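PDB 3K1Y: oxidoreductase from Corynebacterium diphtheriae, which probably works as an FMN-dependent oxidoreductase of the NADPH-dependent FMN reductase kind, though its own reaction and substrate are not established. Local coordinates for residues A41-E47 with A183-V187; T154-A158 with F171-I175; V16-L21 with I54-E58. All coordinates share one frame; numbering follows the deposited sequence.

Interaction 1. Residues A41-E47 with A183-V187; sequences AVSARGE and ASLIV
R45, just past the end of helix 26-44, reaches across and lays its side chain over A183 on helix 165-188. Its CB starts beside V187, 4.1 Å from CG1. Further along, CD passes V187 CG2 at 4.0 Å, the two side chains crossing at about a right angle. There the chain bends (chi3 -108°) and turns the guanidinium back along helix 26-44. NE sits 3.1 Å from A183 CB while donating to A41 O at 2.8 Å, a bond bent to 138° at the hydrogen and coming from above the carbonyl plane. Beyond it, CZ and NH2 stay against the same methyl, and S184 N lies over one face of the group, toward its rim. NH1 ends 3.3 Å from S184 OG, at an angle too poor for a hydrogen bond.

Beside the arginine the helices meet through apolar side chains: A41 CB touches A183 CB at 3.3 Å, and V42 packs on A183, I186 and V187. G46, at positive phi, closes a Schellman motif, and the chain then brings E47 OE1 to 3.4 Å from V187 CG1; OE2 of the same carboxylate is in a salt bridge with R12. No hydrogen bond spans the two segments, so the helix ends are joined by apolar contact and by the R45 side chain, guanidinium included, lying against A183, while its NE bond goes back to A41 O in helix 26-44.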
loop_
_atom_site.group_PDB
_atom_site.type_symbol
_atom_site.label_atom_id
_atom_site.label_comp_id
_atom_site.label_asym_id
_atom_site.label_seq_id
_atom_site.Cartn_x
_atom_site.Cartn_y
_atom_site.Cartn_z
ATOM N N ALA A 41 -21.666 3.973 -22.847
ATOM C CA ALA A 41 -20.394 3.861 -23.560
ATOM C C ALA A 41 -20.369 2.700 -24.563
ATOM O O ALA A 41 -19.795 2.827 -25.653
ATOM C CB ALA A 41 -19.243 3.721 -22.560
ATOM N N VAL A 42 -20.971 1.568 -24.196
ATOM C CA VAL A 42 -21.019 0.420 -25.099
ATOM C C VAL A 42 -22.035 0.713 -26.206
ATOM O O VAL A 42 -21.896 0.249 -27.345
ATOM C CB VAL A 42 -21.447 -0.854 -24.376
ATOM C CG1 VAL A 42 -21.759 -1.942 -25.396
ATOM C CG2 VAL A 42 -20.347 -1.306 -23.447
ATOM N N SER A 43 -23.053 1.492 -25.859
ATOM C CA SER A 43 -24.070 1.866 -26.816
ATOM C C SER A 43 -23.417 2.762 -27.861
ATOM O O SER A 43 -23.667 2.617 -29.051
ATOM C CB SER A 43 -25.208 2.604 -26.107
ATOM O OG SER A 43 -26.197 3.019 -27.029
ATOM N N ALA A 44 -22.561 3.677 -27.411
ATOM C CA ALA A 44 -21.867 4.596 -28.317
ATOM C C ALA A 44 -20.930 3.841 -29.258
ATOM O O ALA A 44 -20.621 4.299 -30.359
ATOM C CB ALA A 44 -21.084 5.627 -27.526
ATOM N N ARG A 45 -20.478 2.673 -28.829
ATOM C CA ARG A 45 -19.604 1.898 -29.682
ATOM C C ARG A 45 -20.384 0.932 -30.580
ATOM O O ARG A 45 -19.815 0.054 -31.209
ATOM C CB ARG A 45 -18.550 1.194 -28.818
ATOM C CG ARG A 45 -17.436 2.163 -28.407
ATOM C CD ARG A 45 -16.674 1.707 -27.186
ATOM N NE ARG A 45 -17.014 2.534 -26.036
ATOM C CZ ARG A 45 -16.275 3.538 -25.585
ATOM N NH1 ARG A 45 -15.129 3.854 -26.173
ATOM N NH2 ARG A 45 -16.699 4.237 -24.544
ATOM N N GLY A 46 -21.699 1.118 -30.642
ATOM C CA GLY A 46 -22.531 0.290 -31.499
ATOM C C GLY A 46 -23.102 -1.011 -30.956
ATOM O O GLY A 46 -23.749 -1.753 -31.700
ATOM N N GLU A 47 -22.890 -1.291 -29.672
ATOM C CA GLU A 47 -23.398 -2.528 -29.098
ATOM C C GLU A 47 -24.350 -2.390 -27.917
ATOM O O GLU A 47 -24.615 -1.288 -27.440
ATOM C CB GLU A 47 -22.228 -3.436 -28.729
ATOM C CG GLU A 47 -21.633 -4.112 -29.938
ATOM C CD GLU A 47 -20.538 -5.072 -29.582
ATOM O OE1 GLU A 47 -19.387 -4.622 -29.417
ATOM O OE2 GLU A 47 -20.835 -6.277 -29.456
ATOM N N ALA A 183 -15.482 0.345 -21.556
ATOM C CA ALA A 183 -16.261 0.043 -22.758
ATOM C C ALA A 183 -15.364 -0.380 -23.913
ATOM O O ALA A 183 -15.725 -1.261 -24.693
ATOM C CB ALA A 183 -17.109 1.244 -23.164
ATOM N N SER A 184 -14.198 0.243 -24.032
ATOM C CA SER A 184 -13.288 -0.121 -25.102
ATOM C C SER A 184 -12.807 -1.553 -24.955
ATOM O O SER A 184 -12.807 -2.307 -25.929
ATOM C CB SER A 184 -12.085 0.821 -25.147
ATOM O OG SER A 184 -12.380 1.955 -25.933
ATOM N N LEU A 185 -12.377 -1.930 -23.751
ATOM C CA LEU A 185 -11.914 -3.299 -23.535
ATOM C C LEU A 185 -13.069 -4.260 -23.822
ATOM O O LEU A 185 -12.883 -5.309 -24.437
ATOM C CB LEU A 185 -11.421 -3.502 -22.091
ATOM C CG LEU A 185 -10.006 -3.092 -21.638
ATOM C CD1 LEU A 185 -9.187 -2.548 -22.797
ATOM C CD2 LEU A 185 -10.119 -2.062 -20.527
ATOM N N ILE A 186 -14.269 -3.882 -23.396
ATOM C CA ILE A 186 -15.443 -4.722 -23.600
ATOM C C ILE A 186 -15.770 -5.069 -25.056
ATOM O O ILE A 186 -16.001 -6.236 -25.377
ATOM C CB ILE A 186 -16.702 -4.094 -22.937
ATOM C CG1 ILE A 186 -16.520 -4.093 -21.414
ATOM C CG2 ILE A 186 -17.966 -4.868 -23.354
ATOM C CD1 ILE A 186 -17.741 -3.719 -20.640
ATOM N N VAL A 187 -15.790 -4.073 -25.937
ATOM C CA VAL A 187 -16.132 -4.331 -27.337
ATOM C C VAL A 187 -14.946 -4.841 -28.131
ATOM O O VAL A 187 -15.096 -5.317 -29.252
ATOM C CB VAL A 187 -16.701 -3.064 -28.028
ATOM C CG1 VAL A 187 -17.880 -2.537 -27.228
ATOM C CG2 VAL A 187 -15.614 -1.996 -28.173
#

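Interaction 2. Residues T154-A158 with F171-I175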
loop_
_atom_site.group_PDB
_atom_site.type_symbol
_atom_site.label_atom_id
_atom_site.label_comp_id
_atom_site.label_asym_id
_atom_site.label_seq_id
_atom_site.Cartn_x
_atom_site.Cartn_y
_atom_site.Cartn_z
ATOM N N THR A 154 -8.579 4.560 -14.635
ATOM C CA THR A 154 -9.438 5.446 -13.871
ATOM C C THR A 154 -10.254 4.775 -12.783
ATOM O O THR A 154 -11.275 4.132 -13.060
ATOM C CB THR A 154 -10.398 6.205 -14.793
ATOM O OG1 THR A 154 -9.649 6.827 -15.845
ATOM C CG2 THR A 154 -11.153 7.264 -14.019
ATOM N N GLY A 155 -9.798 4.938 -11.542
ATOM C CA GLY A 155 -10.513 4.382 -10.412
ATOM C C GLY A 155 -11.575 5.399 -10.060
ATOM O O GLY A 155 -11.408 6.578 -10.338
ATOM N N VAL A 156 -12.668 4.956 -9.450
ATOM C CA VAL A 156 -13.741 5.865 -9.089
ATOM C C VAL A 156 -14.002 5.916 -7.590
ATOM O O VAL A 156 -14.592 4.993 -7.028
ATOM C CB VAL A 156 -15.049 5.462 -9.789
ATOM C CG1 VAL A 156 -16.143 6.460 -9.471
ATOM C CG2 VAL A 156 -14.828 5.377 -11.279
ATOM N N PHE A 157 -13.567 6.991 -6.943
ATOM C CA PHE A 157 -13.809 7.144 -5.515
ATOM C C PHE A 157 -14.828 8.256 -5.293
ATOM O O PHE A 157 -14.544 9.429 -5.511
ATOM C CB PHE A 157 -12.534 7.491 -4.750
ATOM C CG PHE A 157 -12.705 7.433 -3.259
ATOM C CD1 PHE A 157 -12.581 6.223 -2.580
ATOM C CD2 PHE A 157 -13.040 8.578 -2.537
ATOM C CE1 PHE A 157 -12.791 6.144 -1.197
ATOM C CE2 PHE A 157 -13.253 8.520 -1.155
ATOM C CZ PHE A 157 -13.128 7.295 -0.480
ATOM N N ALA A 158 -16.018 7.879 -4.848
ATOM C CA ALA A 158 -17.072 8.845 -4.606
ATOM C C ALA A 158 -17.140 9.309 -3.161
ATOM O O ALA A 158 -17.411 8.526 -2.250
ATOM C CB ALA A 158 -18.419 8.266 -5.025
ATOM N N PHE A 171 -16.709 15.265 -11.314
ATOM C CA PHE A 171 -16.720 13.873 -10.902
ATOM C C PHE A 171 -17.532 13.020 -11.865
ATOM O O PHE A 171 -17.173 11.870 -12.131
ATOM C CB PHE A 171 -17.290 13.746 -9.487
ATOM C CG PHE A 171 -17.354 12.335 -8.992
ATOM C CD1 PHE A 171 -16.199 11.565 -8.905
ATOM C CD2 PHE A 171 -18.567 11.772 -8.621
ATOM C CE1 PHE A 171 -16.253 10.244 -8.456
ATOM C CE2 PHE A 171 -18.635 10.453 -8.169
ATOM C CZ PHE A 171 -17.477 9.686 -8.086
ATOM N N ASN A 172 -18.624 13.576 -12.388
ATOM C CA ASN A 172 -19.462 12.831 -13.326
ATOM C C ASN A 172 -18.762 12.589 -14.657
ATOM O O ASN A 172 -19.050 11.616 -15.358
ATOM C CB ASN A 172 -20.790 13.551 -13.558
ATOM C CG ASN A 172 -21.833 13.171 -12.529
ATOM O OD1 ASN A 172 -22.060 11.984 -12.273
ATOM N ND2 ASN A 172 -22.477 14.170 -11.932
ATOM N N LYS A 173 -17.838 13.475 -14.996
ATOM C CA LYS A 173 -17.087 13.342 -16.229
ATOM C C LYS A 173 -16.106 12.197 -15.998
ATOM O O LYS A 173 -15.851 11.386 -16.888
ATOM C CB LYS A 173 -16.325 14.636 -16.509
ATOM C CG LYS A 173 -16.234 15.016 -17.970
ATOM C CD LYS A 173 -17.600 15.387 -18.534
ATOM C CE LYS A 173 -18.224 16.536 -17.758
ATOM N NZ LYS A 173 -17.340 17.733 -17.721
ATOM N N ARG A 174 -15.573 12.135 -14.779
ATOM C CA ARG A 174 -14.611 11.109 -14.400
ATOM C C ARG A 174 -15.209 9.704 -14.537
ATOM O O ARG A 174 -14.534 8.769 -14.988
ATOM C CB ARG A 174 -14.141 11.348 -12.971
ATOM C CG ARG A 174 -12.899 10.577 -12.625
ATOM C CD ARG A 174 -12.499 10.743 -11.181
ATOM N NE ARG A 174 -11.547 9.697 -10.826
ATOM C CZ ARG A 174 -10.298 9.636 -11.279
ATOM N NH1 ARG A 174 -9.846 10.580 -12.095
ATOM N NH2 ARG A 174 -9.520 8.607 -10.958
ATOM N N ILE A 175 -16.472 9.558 -14.146
ATOM C CA ILE A 175 -17.161 8.272 -14.258
ATOM C C ILE A 175 -17.199 7.868 -15.738
ATOM O O ILE A 175 -16.917 6.726 -16.091
ATOM C CB ILE A 175 -18.607 8.368 -13.718
ATOM C CG1 ILE A 175 -18.585 8.624 -12.204
ATOM C CG2 ILE A 175 -19.371 7.095 -14.044
ATOM C CD1 ILE A 175 -19.955 8.747 -11.572
#
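R174, F171 and V156 do most of the work where helix 165-188 lies on strand 150-159. R174 leaves the helix with CG anti to the backbone N (chi1 -165°) and runs extended as far as NE, which carries its guanidinium to G155, just before the regular strand 156-158. There G155 O takes two N-H groups: NH2 donates at 2.8 Å, lying in the carbonyl plane, and NE adds a weak bond at 3.2 Å. The oxygen stands 24° out of the guanidinium plane, so the fork is somewhat skewed, but two donors on one acceptor should still limit rotation of the group. T154 slides past in the opposite direction and sets CG2 over the centre of one guanidinium face, 3.7 Å above it. Its hydroxyl is used elsewhere, in a hydrogen bond to E181 further along the same helix.

One turn back, on F171, the same first torsion pushes the ring out toward the strand. CZ meets A158 CB at 3.5 Å and V156 CG1 at 3.8 Å, both obliquely to the ring, while CE1 lies 3.5 Å from F157 O. V156 crosses the phenylalanine at about a right angle, and the same CG1 branch touches I175 CG1 at 4.3 Å. V156 also packs on I30 and I34 of helix 26-44, so its isopropyl group is wedged between two helices and the sheet.

The axes of strand 156-158 and helix 171-175 run roughly antiparallel, at 148°, and approach to 9.4 Å. That is the last strand-to-helix return of a flavodoxin-like alpha/beta fold: the C-terminal helix doubles back over the edge strand of the five-stranded parallel sheet.

Interaction 3. Residues V16-L21 with I54-E58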
loop_
_atom_site.group_PDB
_atom_site.type_symbol
_atom_site.label_atom_id
_atom_site.label_comp_id
_atom_site.label_asym_id
_atom_site.label_seq_id
_atom_site.Cartn_x
_atom_site.Cartn_y
_atom_site.Cartn_z
ATOM N N VAL A 16 -21.490 -6.463 -11.874
ATOM C CA VAL A 16 -21.251 -5.369 -10.940
ATOM C C VAL A 16 -21.375 -5.870 -9.514
ATOM O O VAL A 16 -22.443 -6.327 -9.112
ATOM C CB VAL A 16 -22.275 -4.213 -11.157
ATOM C CG1 VAL A 16 -22.077 -3.114 -10.104
ATOM C CG2 VAL A 16 -22.129 -3.644 -12.565
ATOM N N ILE A 17 -20.284 -5.799 -8.756
ATOM C CA ILE A 17 -20.304 -6.232 -7.364
ATOM C C ILE A 17 -20.445 -4.991 -6.497
ATOM O O ILE A 17 -19.700 -4.027 -6.663
ATOM C CB ILE A 17 -18.998 -6.952 -6.946
ATOM C CG1 ILE A 17 -18.671 -8.102 -7.907
ATOM C CG2 ILE A 17 -19.148 -7.498 -5.533
ATOM C CD1 ILE A 17 -19.735 -9.167 -7.997
ATOM N N SER A 18 -21.395 -5.014 -5.572
ATOM C CA SER A 18 -21.610 -3.877 -4.689
ATOM C C SER A 18 -21.699 -4.395 -3.259
ATOM O O SER A 18 -22.581 -5.193 -2.939
ATOM C CB SER A 18 -22.897 -3.150 -5.087
ATOM O OG SER A 18 -22.989 -1.904 -4.435
ATOM N N ALA A 19 -20.795 -3.926 -2.402
ATOM C CA ALA A 19 -20.724 -4.386 -1.010
ATOM C C ALA A 19 -21.339 -3.481 0.064
ATOM O O ALA A 19 -20.999 -3.590 1.241
ATOM C CB ALA A 19 -19.251 -4.696 -0.653
ATOM N N GLY A 20 -22.243 -2.596 -0.333
ATOM C CA GLY A 20 -22.866 -1.713 0.639
ATOM C C GLY A 20 -23.841 -2.435 1.553
ATOM O O GLY A 20 -24.463 -3.424 1.158
ATOM N N LEU A 21 -23.988 -1.939 2.776
ATOM C CA LEU A 21 -24.884 -2.555 3.741
ATOM C C LEU A 21 -26.044 -1.676 4.202
ATOM O O LEU A 21 -26.872 -2.124 4.990
ATOM C CB LEU A 21 -24.086 -3.022 4.963
ATOM C CG LEU A 21 -23.399 -4.393 4.902
ATOM C CD1 LEU A 21 -22.862 -4.673 3.517
ATOM C CD2 LEU A 21 -22.283 -4.434 5.937
ATOM N N ILE A 54 -24.722 -7.696 -8.447
ATOM C CA ILE A 54 -24.732 -8.613 -7.320
ATOM C C ILE A 54 -24.501 -7.895 -5.982
ATOM O O ILE A 54 -23.413 -7.388 -5.723
ATOM C CB ILE A 54 -23.641 -9.681 -7.490
ATOM C CG1 ILE A 54 -23.732 -10.296 -8.890
ATOM C CG2 ILE A 54 -23.789 -10.756 -6.417
ATOM C CD1 ILE A 54 -25.068 -10.933 -9.201
ATOM N N GLU A 55 -25.529 -7.850 -5.143
ATOM C CA GLU A 55 -25.424 -7.213 -3.829
ATOM C C GLU A 55 -24.896 -8.222 -2.804
ATOM O O GLU A 55 -25.591 -9.180 -2.450
ATOM C CB GLU A 55 -26.798 -6.687 -3.382
ATOM C CG GLU A 55 -27.259 -5.430 -4.107
ATOM C CD GLU A 55 -26.823 -4.157 -3.399
ATOM O OE1 GLU A 55 -25.644 -4.080 -2.991
ATOM O OE2 GLU A 55 -27.657 -3.231 -3.256
ATOM N N LEU A 56 -23.676 -8.004 -2.327
ATOM C CA LEU A 56 -23.067 -8.910 -1.359
ATOM C C LEU A 56 -23.887 -9.091 -0.081
ATOM O O LEU A 56 -23.874 -10.174 0.514
ATOM C CB LEU A 56 -21.648 -8.444 -1.009
ATOM C CG LEU A 56 -20.620 -8.504 -2.143
ATOM C CD1 LEU A 56 -19.233 -8.166 -1.626
ATOM C CD2 LEU A 56 -20.619 -9.899 -2.734
ATOM N N SER A 57 -24.611 -8.052 0.336
ATOM C CA SER A 57 -25.430 -8.145 1.552
ATOM C C SER A 57 -26.613 -9.099 1.364
ATOM O O SER A 57 -27.299 -9.452 2.324
ATOM C CB SER A 57 -25.940 -6.752 1.982
ATOM O OG SER A 57 -26.809 -6.171 1.022
ATOM N N GLU A 58 -26.852 -9.511 0.126
ATOM C CA GLU A 58 -27.944 -10.432 -0.164
ATOM C C GLU A 58 -27.384 -11.836 -0.367
ATOM O O GLU A 58 -28.113 -12.776 -0.694
ATOM C CB GLU A 58 -28.699 -9.976 -1.416
ATOM C CG GLU A 58 -29.630 -8.789 -1.188
ATOM C CD GLU A 58 -30.129 -8.188 -2.485
ATOM O OE1 GLU A 58 -30.404 -8.958 -3.432
ATOM O OE2 GLU A 58 -30.253 -6.946 -2.557
HETATM O O HOH W 1 -24.262 -1.947 -2.135
HETATM O O HOH W 2 -24.440 -5.385 -0.607
#
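E55 OE1 faces S18 across the strand ends and is gripped by ordered water: water 1 donates to it at 2.7 Å, and water 2 lies close by. Water 1 also bonds to S18 OG at 2.6 Å and accepts a weak hydrogen bond from G20 N. Water 2 accepts one from S57 N at 2.8 Å and lies close to G20 O, so the two waters bridge the chains where the strand pairing ends. A bend at chi2 (-90°) folds the glutamate back over S18, while R28 holds OE2 in a salt bridge.

Upstream, the backbones pair as parallel strands. I54 N binds V16 O at 2.7 Å, nearly straight at 171°, followed by S18 N to I54 O and L56 N to S18 O. These are the two strands of a beta-alpha-beta unit, with helix 26-44 as crossover; the loop after the first strand is where flavodoxin-like proteins hold the FMN phosphate. A sulfate about 3 Å from G20 at nearest atoms is consistent with such a pocket, though it probably comes from the crystallisation liquor.

I17 CG2 rests 3.8 Å from L56 CG and, past the strand end, A19 CB meets L56 CD1 at 3.6 Å. L103 and F104 of helix 102-110 pack on L56 and A19 respectively. Beyond G20, L21 CD1 lies against S57 CB and L21 also packs on M67 of the second subunit.

How the interactions relate
From the N terminus, strand 12-18 opens interaction 3 at 16-21. Helix 26-44 follows and opens interaction 1 at 41-47 before 54-58, at the end of strand 49-55, closes interaction 3; the two contacts therefore cross along the chain, on opposite sides of its centre. Strand 150-159 opens interaction 2, which helix 165-188 closes at 171-175. The same helix runs on to 183-187 and closes interaction 1, so interaction 2 is nested inside that long loop and comes in series after interaction 3. Interaction 3 joins the first two strands, interaction 2 fixes the last helix to the opposite edge of the sheet, and interaction 1 ties that helix to helix 26-44.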